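Local coordinates for protein trehalose-6-phosphate phosphatase (Candida albicans, PDB 5DXI) that belongs to the trehalose-phosphatase family of the HAD clan and holds a magnesium ion and beryllium trifluoride in its phosphatase domain, at residues I120-P129 against L151-E162; V266-A274 against A280-V290. All coordinates share one frame; numbering follows the deposited sequence.

Contact 1: I120-P129 against L151-E162; sequences IFKYYTEKTP and LGNFQAEKCMKE
In the antiparallel helix pair that backs the four-stranded antiparallel sheet of this HAD protein, in what is probably its cap, Tyr124 of helix 113-126 reaches Glu162 of helix 149-165; the axes of 120-126 and 151-162 approach to 10.3 Å at 159°. Tyr124 OH donates to Glu162 OE1 at 2.7 Å, meeting the carboxylate nearly along its C-O bond. Cys159 CB makes a CH-pi contact over one face of the phenol ring, 3.6 Å from the centroid, and Tyr123 CD2 covers the opposite one. With SG anti to the backbone N (chi1 -178°), Cys159 turns its sulfur obliquely to the same ring, nearest CD2, and to the edge of the Phe121 ring, 3.8 Å from CE1. Gln155 NE2 approaches Tyr124 CD1 at 3.4 Å, its amide plane turned 38° from the ring. Lys127 crosses this amide at about a right angle, CE lying 3.2 Å from Gln155 OE1. Thr128 OG1 bonds back to Tyr124 O at 2.7 Å and rests against Gln155 CG. Phe121 and Cys159 continue inward to Ile182 of the sheet. Gln155 OE1 is buried with no polar partner in the model. The phenol-carboxylate pair is the one hydrogen bond between the segments; apolar, CH-pi and sulfur contacts do the rest.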
loop_
_atom_site.group_PDB
_atom_site.type_symbol
_atom_site.label_atom_id
_atom_site.label_comp_id
_atom_site.label_asym_id
_atom_site.label_seq_id
_atom_site.Cartn_x
_atom_site.Cartn_y
_atom_site.Cartn_z
ATOM N N ILE A 120 -1.080 17.240 -19.570
ATOM C CA ILE A 120 -2.269 17.661 -18.855
ATOM C C ILE A 120 -1.884 18.189 -17.463
ATOM O O ILE A 120 -2.403 19.217 -17.019
ATOM C CB ILE A 120 -3.291 16.510 -18.759
ATOM C CG1 ILE A 120 -3.827 16.196 -20.159
ATOM C CG2 ILE A 120 -4.427 16.862 -17.802
ATOM C CD1 ILE A 120 -4.665 14.928 -20.254
ATOM N N PHE A 121 -0.952 17.502 -16.802
ATOM C CA PHE A 121 -0.465 17.909 -15.486
ATOM C C PHE A 121 0.239 19.267 -15.557
ATOM O O PHE A 121 0.135 20.075 -14.634
ATOM C CB PHE A 121 0.485 16.858 -14.893
ATOM C CG PHE A 121 -0.221 15.694 -14.220
ATOM C CD1 PHE A 121 -1.569 15.770 -13.900
ATOM C CD2 PHE A 121 0.475 14.523 -13.909
ATOM C CE1 PHE A 121 -2.220 14.698 -13.285
ATOM C CE2 PHE A 121 -0.169 13.448 -13.286
ATOM C CZ PHE A 121 -1.514 13.537 -12.978
ATOM N N LYS A 122 0.968 19.513 -16.641
ATOM C CA LYS A 122 1.661 20.791 -16.796
ATOM C C LYS A 122 0.674 21.961 -16.855
ATOM O O LYS A 122 0.920 23.026 -16.281
ATOM C CB LYS A 122 2.551 20.777 -18.040
ATOM C CG LYS A 122 3.873 20.060 -17.839
ATOM C CD LYS A 122 4.687 20.027 -19.120
ATOM C CE LYS A 122 6.100 19.541 -18.862
ATOM N NZ LYS A 122 6.792 19.175 -20.130
ATOM N N TYR A 123 -0.448 21.751 -17.535
ATOM C CA TYR A 123 -1.506 22.754 -17.602
ATOM C C TYR A 123 -2.084 23.084 -16.228
ATOM O O TYR A 123 -2.259 24.256 -15.886
ATOM C CB TYR A 123 -2.620 22.283 -18.541
ATOM C CG TYR A 123 -3.850 23.173 -18.557
ATOM C CD1 TYR A 123 -3.922 24.285 -19.389
ATOM C CD2 TYR A 123 -4.958 22.871 -17.768
ATOM C CE1 TYR A 123 -5.050 25.090 -19.413
ATOM C CE2 TYR A 123 -6.092 23.669 -17.785
ATOM C CZ TYR A 123 -6.133 24.777 -18.610
ATOM O OH TYR A 123 -7.259 25.568 -18.630
ATOM N N TYR A 124 -2.390 22.059 -15.442
ATOM C CA TYR A 124 -3.004 22.296 -14.146
ATOM C C TYR A 124 -1.976 22.753 -13.123
ATOM O O TYR A 124 -2.324 23.436 -12.165
ATOM C CB TYR A 124 -3.751 21.050 -13.663
ATOM C CG TYR A 124 -5.039 20.841 -14.418
ATOM C CD1 TYR A 124 -6.201 21.506 -14.039
ATOM C CD2 TYR A 124 -5.096 19.995 -15.517
ATOM C CE1 TYR A 124 -7.379 21.334 -14.730
ATOM C CE2 TYR A 124 -6.271 19.813 -16.214
ATOM C CZ TYR A 124 -7.410 20.486 -15.818
ATOM O OH TYR A 124 -8.585 20.301 -16.512
ATOM N N THR A 125 -0.713 22.390 -13.330
ATOM C CA THR A 125 0.363 22.883 -12.477
ATOM C C THR A 125 0.499 24.397 -12.648
ATOM O O THR A 125 0.635 25.144 -11.673
ATOM C CB THR A 125 1.725 22.213 -12.793
ATOM O OG1 THR A 125 1.680 20.821 -12.449
ATOM C CG2 THR A 125 2.840 22.871 -12.011
ATOM N N GLU A 126 0.447 24.838 -13.902
ATOM C CA GLU A 126 0.577 26.252 -14.228
ATOM C C GLU A 126 -0.605 27.048 -13.678
ATOM O O GLU A 126 -0.467 28.227 -13.355
ATOM C CB GLU A 126 0.704 26.434 -15.750
ATOM C CG GLU A 126 0.028 27.672 -16.340
ATOM C CD GLU A 126 0.781 28.958 -16.039
ATOM O OE1 GLU A 126 2.033 28.918 -15.936
ATOM O OE2 GLU A 126 0.113 30.008 -15.913
ATOM N N LYS A 127 -1.748 26.401 -13.494
ATOM C CA LYS A 127 -2.888 27.127 -12.970
ATOM C C LYS A 127 -2.971 26.884 -11.433
ATOM O O LYS A 127 -3.888 27.352 -10.750
ATOM C CB LYS A 127 -4.156 26.728 -13.742
ATOM C CG LYS A 127 -5.461 26.964 -13.032
ATOM C CD LYS A 127 -6.658 27.349 -13.908
ATOM C CE LYS A 127 -7.539 28.409 -13.190
ATOM N NZ LYS A 127 -8.824 28.804 -13.877
ATOM N N THR A 128 -1.975 26.202 -10.868
ATOM C CA THR A 128 -2.026 25.902 -9.436
ATOM C C THR A 128 -0.682 26.105 -8.761
ATOM O O THR A 128 0.136 25.185 -8.682
ATOM C CB THR A 128 -2.508 24.454 -9.173
ATOM O OG1 THR A 128 -3.699 24.184 -9.921
ATOM C CG2 THR A 128 -2.807 24.245 -7.700
ATOM N N PRO A 129 -0.447 27.328 -8.271
ATOM C CA PRO A 129 0.801 27.662 -7.577
ATOM C C PRO A 129 1.031 26.776 -6.351
ATOM O O PRO A 129 0.097 26.550 -5.588
ATOM C CB PRO A 129 0.602 29.134 -7.177
ATOM C CG PRO A 129 -0.414 29.654 -8.132
ATOM C CD PRO A 129 -1.343 28.491 -8.399
ATOM N N LEU A 151 -8.330 26.320 -4.323
ATOM C CA LEU A 151 -7.973 26.298 -5.733
ATOM C C LEU A 151 -7.431 24.922 -6.114
ATOM O O LEU A 151 -7.846 24.346 -7.120
ATOM C CB LEU A 151 -6.958 27.397 -6.052
ATOM C CG LEU A 151 -6.495 27.466 -7.507
ATOM C CD1 LEU A 151 -7.667 27.825 -8.414
ATOM C CD2 LEU A 151 -5.380 28.480 -7.643
ATOM N N GLY A 152 -6.525 24.397 -5.295
ATOM C CA GLY A 152 -5.977 23.069 -5.503
ATOM C C GLY A 152 -7.064 22.022 -5.671
ATOM O O GLY A 152 -7.091 21.307 -6.674
ATOM N N ASN A 153 -7.986 21.951 -4.713
ATOM C CA ASN A 153 -9.086 20.987 -4.794
ATOM C C ASN A 153 -9.979 21.223 -6.008
ATOM O O ASN A 153 -10.468 20.275 -6.628
ATOM C CB ASN A 153 -9.913 21.012 -3.513
ATOM C CG ASN A 153 -9.220 20.304 -2.366
ATOM O OD1 ASN A 153 -9.213 19.073 -2.298
ATOM N ND2 ASN A 153 -8.631 21.074 -1.459
ATOM N N PHE A 154 -10.183 22.491 -6.346
ATOM C CA PHE A 154 -10.963 22.851 -7.522
ATOM C C PHE A 154 -10.252 22.392 -8.789
ATOM O O PHE A 154 -10.851 21.739 -9.645
ATOM C CB PHE A 154 -11.207 24.362 -7.572
ATOM C CG PHE A 154 -11.971 24.814 -8.788
ATOM C CD1 PHE A 154 -13.326 24.550 -8.912
ATOM C CD2 PHE A 154 -11.336 25.523 -9.798
ATOM C CE1 PHE A 154 -14.032 24.967 -10.030
ATOM C CE2 PHE A 154 -12.035 25.950 -10.915
ATOM C CZ PHE A 154 -13.385 25.670 -11.032
ATOM N N GLN A 155 -8.984 22.766 -8.919
ATOM C CA GLN A 155 -8.188 22.374 -10.078
ATOM C C GLN A 155 -8.033 20.858 -10.169
ATOM O O GLN A 155 -8.020 20.292 -11.266
ATOM C CB GLN A 155 -6.812 23.038 -10.044
ATOM C CG GLN A 155 -6.882 24.543 -10.155
ATOM C CD GLN A 155 -7.615 24.994 -11.402
ATOM O OE1 GLN A 155 -8.372 25.963 -11.359
ATOM N NE2 GLN A 155 -7.405 24.295 -12.517
ATOM N N ALA A 156 -7.915 20.215 -9.010
ATOM C CA ALA A 156 -7.766 18.769 -8.936
ATOM C C ALA A 156 -8.979 18.074 -9.504
ATOM O O ALA A 156 -8.844 17.125 -10.275
ATOM C CB ALA A 156 -7.543 18.323 -7.511
ATOM N N GLU A 157 -10.162 18.565 -9.136
ATOM C CA GLU A 157 -11.411 17.942 -9.554
ATOM C C GLU A 157 -11.594 17.968 -11.062
ATOM O O GLU A 157 -12.113 17.012 -11.651
ATOM C CB GLU A 157 -12.603 18.634 -8.890
ATOM C CG GLU A 157 -13.947 18.257 -9.499
ATOM C CD GLU A 157 -15.119 18.612 -8.597
ATOM O OE1 GLU A 157 -15.061 19.676 -7.939
ATOM O OE2 GLU A 157 -16.105 17.840 -8.569
ATOM N N LYS A 158 -11.139 19.042 -11.698
ATOM C CA LYS A 158 -11.355 19.173 -13.129
ATOM C C LYS A 158 -10.177 18.590 -13.903
ATOM O O LYS A 158 -10.293 18.283 -15.091
ATOM C CB LYS A 158 -11.619 20.635 -13.501
ATOM C CG LYS A 158 -12.818 21.209 -12.721
ATOM C CD LYS A 158 -14.106 21.209 -13.563
ATOM C CE LYS A 158 -15.252 20.461 -12.859
ATOM N NZ LYS A 158 -15.379 20.773 -11.400
ATOM N N CYS A 159 -9.042 18.431 -13.231
ATOM C CA CYS A 159 -7.964 17.648 -13.806
ATOM C C CYS A 159 -8.402 16.185 -13.857
ATOM O O CYS A 159 -8.205 15.513 -14.862
ATOM C CB CYS A 159 -6.673 17.807 -13.006
ATOM S SG CYS A 159 -5.270 16.880 -13.717
ATOM N N MET A 160 -9.022 15.720 -12.774
ATOM C CA MET A 160 -9.530 14.357 -12.671
ATOM C C MET A 160 -10.517 14.048 -13.783
ATOM O O MET A 160 -10.453 12.998 -14.424
ATOM C CB MET A 160 -10.227 14.157 -11.323
ATOM C CG MET A 160 -9.301 14.012 -10.130
ATOM S SD MET A 160 -8.429 12.441 -10.118
ATOM C CE MET A 160 -9.833 11.308 -10.228
ATOM N N LYS A 161 -11.436 14.983 -13.993
ATOM C CA LYS A 161 -12.450 14.885 -15.033
ATOM C C LYS A 161 -11.826 14.770 -16.419
ATOM O O LYS A 161 -12.208 13.907 -17.210
ATOM C CB LYS A 161 -13.374 16.107 -14.965
ATOM C CG LYS A 161 -14.481 16.159 -16.008
ATOM C CD LYS A 161 -15.452 14.995 -15.870
ATOM C CE LYS A 161 -16.653 15.162 -16.794
ATOM N NZ LYS A 161 -17.495 13.937 -16.827
ATOM N N GLU A 162 -10.855 15.636 -16.699
ATOM C CA GLU A 162 -10.251 15.701 -18.019
ATOM C C GLU A 162 -9.442 14.459 -18.353
ATOM O O GLU A 162 -9.514 13.953 -19.472
ATOM C CB GLU A 162 -9.356 16.933 -18.137
ATOM C CG GLU A 162 -8.517 16.939 -19.408
ATOM C CD GLU A 162 -7.838 18.261 -19.664
ATOM O OE1 GLU A 162 -8.121 19.233 -18.932
ATOM O OE2 GLU A 162 -7.012 18.324 -20.603
#

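Contact 2: V266-A274 against A280-V290; sequences VYPVAVGPA and AIAHLNEPRQV
Leu284 O accepts the backbone N-H of Gly272 at 2.7 Å, from a donor tilted out of its carbonyl plane, and also receives a CA-H...O contact from Val271, whose CA lies 3.1 Å away. These residues belong to the border of the central sheet of the HAD fold, where the short strand 282-284 lies parallel to strand 266-271 as an outermost strand. The pairing continues backward through Leu284 N to Ala270 O at 2.8 Å and Ala270 N to Ala282 O at 2.9 Å. Ile281 N adds a bond of similar length to Pro268 O. The axes of the short segments are 43° apart. On its other side, strand 266-271 bonds to strand 227-232, through Cys230 and Gly232 among others.

The side chains divide between the two faces. Val271 and Leu284 share one, where Val271 CG2 meets Val290 CG2 at 3.6 Å, crossing it at about a right angle; this ties the strand to the first turn of helix 287-298. Val271 CG1 rests near Glu286, the N-cap residue, and Pro287 CD. The side chain of Val271 lies about 8 Å from the magnesium ion. Ala270 and His283 occupy the other face, and Ala280 CB packs against Ala270 CB there. His283 holds CG between its backbone N and carbonyl carbon (chi1 73°), which brings a face of the imidazole against Pro273 and Ala274, and Thr5 OG1 is hydrogen-bonded to its ND1. Over that face of the ring Ala274 CA makes a CH-pi contact, 3.6 Å from the centroid and 20° off the normal, while Ala274 CB stands 3.6 Å from His283 CE1.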
loop_
_atom_site.group_PDB
_atom_site.type_symbol
_atom_site.label_atom_id
_atom_site.label_comp_id
_atom_site.label_asym_id
_atom_site.label_seq_id
_atom_site.Cartn_x
_atom_site.Cartn_y
_atom_site.Cartn_z
ATOM N N VAL A 266 -6.814 -13.252 8.248
ATOM C CA VAL A 266 -6.689 -12.137 7.315
ATOM C C VAL A 266 -7.126 -10.805 7.943
ATOM O O VAL A 266 -8.294 -10.622 8.294
ATOM C CB VAL A 266 -7.513 -12.399 6.043
ATOM C CG1 VAL A 266 -7.307 -11.285 5.031
ATOM C CG2 VAL A 266 -7.127 -13.740 5.439
ATOM N N TYR A 267 -6.193 -9.861 8.067
ATOM C CA TYR A 267 -6.528 -8.591 8.703
ATOM C C TYR A 267 -6.198 -7.374 7.818
ATOM O O TYR A 267 -5.099 -6.805 7.896
ATOM C CB TYR A 267 -5.823 -8.465 10.057
ATOM C CG TYR A 267 -6.150 -9.581 11.038
ATOM C CD1 TYR A 267 -7.287 -9.528 11.841
ATOM C CD2 TYR A 267 -5.295 -10.668 11.188
ATOM C CE1 TYR A 267 -7.583 -10.543 12.743
ATOM C CE2 TYR A 267 -5.573 -11.681 12.085
ATOM C CZ TYR A 267 -6.718 -11.615 12.860
ATOM O OH TYR A 267 -6.976 -12.628 13.751
ATOM N N PRO A 268 -7.147 -6.979 6.955
ATOM C CA PRO A 268 -6.967 -5.714 6.238
ATOM C C PRO A 268 -7.429 -4.551 7.104
ATOM O O PRO A 268 -8.588 -4.502 7.529
ATOM C CB PRO A 268 -7.845 -5.870 4.999
ATOM C CG PRO A 268 -8.892 -6.882 5.391
ATOM C CD PRO A 268 -8.352 -7.719 6.520
ATOM N N VAL A 269 -6.523 -3.610 7.349
ATOM C CA VAL A 269 -6.756 -2.568 8.336
ATOM C C VAL A 269 -6.468 -1.192 7.744
ATOM O O VAL A 269 -5.354 -0.926 7.289
ATOM C CB VAL A 269 -5.870 -2.782 9.583
ATOM C CG1 VAL A 269 -6.190 -1.741 10.641
ATOM C CG2 VAL A 269 -6.053 -4.194 10.139
ATOM N N ALA A 270 -7.468 -0.316 7.743
ATOM C CA ALA A 270 -7.269 1.035 7.229
ATOM C C ALA A 270 -6.626 1.940 8.270
ATOM O O ALA A 270 -6.870 1.804 9.468
ATOM C CB ALA A 270 -8.597 1.648 6.758
ATOM N N VAL A 271 -5.787 2.855 7.801
ATOM C CA VAL A 271 -5.265 3.896 8.668
ATOM C C VAL A 271 -6.034 5.169 8.377
ATOM O O VAL A 271 -5.970 5.716 7.269
ATOM C CB VAL A 271 -3.754 4.111 8.488
ATOM C CG1 VAL A 271 -3.277 5.162 9.453
ATOM C CG2 VAL A 271 -3.015 2.798 8.707
ATOM N N GLY A 272 -6.780 5.628 9.379
ATOM C CA GLY A 272 -7.633 6.788 9.231
ATOM C C GLY A 272 -8.708 6.807 10.310
ATOM O O GLY A 272 -8.751 5.939 11.175
ATOM N N PRO A 273 -9.577 7.812 10.272
ATOM C CA PRO A 273 -10.573 7.943 11.335
ATOM C C PRO A 273 -11.683 6.875 11.231
ATOM O O PRO A 273 -11.795 6.188 10.206
ATOM C CB PRO A 273 -11.118 9.347 11.123
ATOM C CG PRO A 273 -10.878 9.649 9.685
ATOM C CD PRO A 273 -9.632 8.922 9.302
ATOM N N ALA A 274 -12.472 6.732 12.293
ATOM C CA ALA A 274 -13.544 5.725 12.318
ATOM C C ALA A 274 -14.473 5.881 11.137
ATOM O O ALA A 274 -14.979 4.904 10.605
ATOM C CB ALA A 274 -14.349 5.828 13.615
ATOM N N ALA A 280 -11.683 -2.275 4.386
ATOM C CA ALA A 280 -10.938 -2.884 5.479
ATOM C C ALA A 280 -11.892 -3.306 6.598
ATOM O O ALA A 280 -13.011 -2.799 6.701
ATOM C CB ALA A 280 -9.863 -1.915 6.011
ATOM N N ILE A 281 -11.448 -4.232 7.440
ATOM C CA ILE A 281 -12.311 -4.780 8.478
ATOM C C ILE A 281 -12.273 -3.945 9.751
ATOM O O ILE A 281 -13.157 -4.049 10.607
ATOM C CB ILE A 281 -11.900 -6.232 8.808
ATOM C CG1 ILE A 281 -12.991 -6.938 9.615
ATOM C CG2 ILE A 281 -10.558 -6.265 9.530
ATOM C CD1 ILE A 281 -12.719 -8.410 9.863
ATOM N N ALA A 282 -11.253 -3.095 9.856
ATOM C CA ALA A 282 -11.055 -2.255 11.033
ATOM C C ALA A 282 -10.132 -1.079 10.701
ATOM O O ALA A 282 -9.475 -1.061 9.650
ATOM C CB ALA A 282 -10.477 -3.081 12.181
ATOM N N HIS A 283 -10.052 -0.110 11.601
ATOM C CA HIS A 283 -9.133 1.004 11.384
ATOM C C HIS A 283 -8.221 1.287 12.576
ATOM O O HIS A 283 -8.499 0.871 13.705
ATOM C CB HIS A 283 -9.909 2.269 11.063
ATOM C CG HIS A 283 -10.602 2.828 12.260
ATOM N ND1 HIS A 283 -11.820 2.351 12.694
ATOM C CD2 HIS A 283 -10.201 3.736 13.183
ATOM C CE1 HIS A 283 -12.165 2.978 13.805
ATOM N NE2 HIS A 283 -11.199 3.820 14.124
ATOM N N LEU A 284 -7.131 2.005 12.285
ATOM C CA LEU A 284 -6.269 2.642 13.279
ATOM C C LEU A 284 -6.171 4.088 12.849
ATOM O O LEU A 284 -6.046 4.361 11.655
ATOM C CB LEU A 284 -4.876 2.011 13.340
ATOM C CG LEU A 284 -4.757 0.608 13.927
ATOM C CD1 LEU A 284 -3.367 0.028 13.661
ATOM C CD2 LEU A 284 -5.091 0.605 15.414
ATOM N N ASN A 285 -6.226 5.014 13.802
ATOM C CA ASN A 285 -6.355 6.421 13.473
ATOM C C ASN A 285 -5.155 6.961 12.700
ATOM O O ASN A 285 -5.323 7.703 11.737
ATOM C CB ASN A 285 -6.551 7.249 14.749
ATOM C CG ASN A 285 -7.925 7.077 15.342
ATOM O OD1 ASN A 285 -8.863 6.666 14.658
ATOM N ND2 ASN A 285 -8.052 7.367 16.630
ATOM N N GLU A 286 -3.954 6.586 13.120
ATOM C CA GLU A 286 -2.728 7.218 12.595
ATOM C C GLU A 286 -1.538 6.312 12.620
ATOM O O GLU A 286 -1.568 5.297 13.306
ATOM C CB GLU A 286 -2.388 8.465 13.417
ATOM C CG GLU A 286 -3.243 9.643 13.114
ATOM C CD GLU A 286 -3.466 10.473 14.339
ATOM O OE1 GLU A 286 -3.180 9.974 15.452
ATOM O OE2 GLU A 286 -3.936 11.617 14.191
ATOM N N PRO A 287 -0.442 6.701 11.920
ATOM C CA PRO A 287 0.783 5.896 12.008
ATOM C C PRO A 287 1.227 5.618 13.453
ATOM O O PRO A 287 1.731 4.524 13.740
ATOM C CB PRO A 287 1.816 6.762 11.272
ATOM C CG PRO A 287 0.995 7.458 10.213
ATOM C CD PRO A 287 -0.320 7.773 10.910
ATOM N N ARG A 288 1.020 6.578 14.352
ATOM C CA ARG A 288 1.349 6.356 15.761
ATOM C C ARG A 288 0.743 5.053 16.304
ATOM O O ARG A 288 1.437 4.218 16.905
ATOM C CB ARG A 288 0.877 7.524 16.623
ATOM C CG ARG A 288 1.210 7.331 18.096
ATOM C CD ARG A 288 0.700 8.484 18.949
ATOM N NE ARG A 288 1.440 9.716 18.701
ATOM C CZ ARG A 288 1.131 10.890 19.238
ATOM N NH1 ARG A 288 0.079 10.995 20.046
ATOM N NH2 ARG A 288 1.863 11.959 18.956
ATOM N N GLN A 289 -0.555 4.870 16.082
ATOM C CA GLN A 289 -1.213 3.663 16.563
ATOM C C GLN A 289 -0.754 2.444 15.780
ATOM O O GLN A 289 -0.679 1.344 16.329
ATOM C CB GLN A 289 -2.735 3.811 16.503
ATOM C CG GLN A 289 -3.285 4.792 17.536
ATOM C CD GLN A 289 -3.230 6.237 17.068
ATOM O OE1 GLN A 289 -3.451 6.532 15.892
ATOM N NE2 GLN A 289 -2.922 7.148 17.985
ATOM N N VAL A 290 -0.396 2.642 14.513
ATOM C CA VAL A 290 0.168 1.543 13.723
ATOM C C VAL A 290 1.439 1.020 14.396
ATOM O O VAL A 290 1.616 -0.186 14.574
ATOM C CB VAL A 290 0.489 1.968 12.269
ATOM C CG1 VAL A 290 1.177 0.826 11.521
ATOM C CG2 VAL A 290 -0.786 2.400 11.518
HETATM O O HOH W 1 -11.728 7.671 14.508
#

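How the contacts relate
The two contacts share no secondary-structure element: contact 1 joins two helices that back the antiparallel sheet, whereas contact 2 joins neighbouring strands of the larger mixed sheet and the start of the last helix. Their centres are 30 Å apart, their nearest atoms about 15 Å, and contact 1 closes along the chain before contact 2 opens. Contact 1, about 25 Å from the chain centre, is only partly buried and depends on side chains: aromatic, sulfur and amide groups and the Tyr124-Glu162 hydrogen bond. Contact 2, about 13 Å from that centre, is largely buried; main-chain bonds set its pairing, while aliphatic side chains pack on one face and an alanine pair and an imidazole on the other.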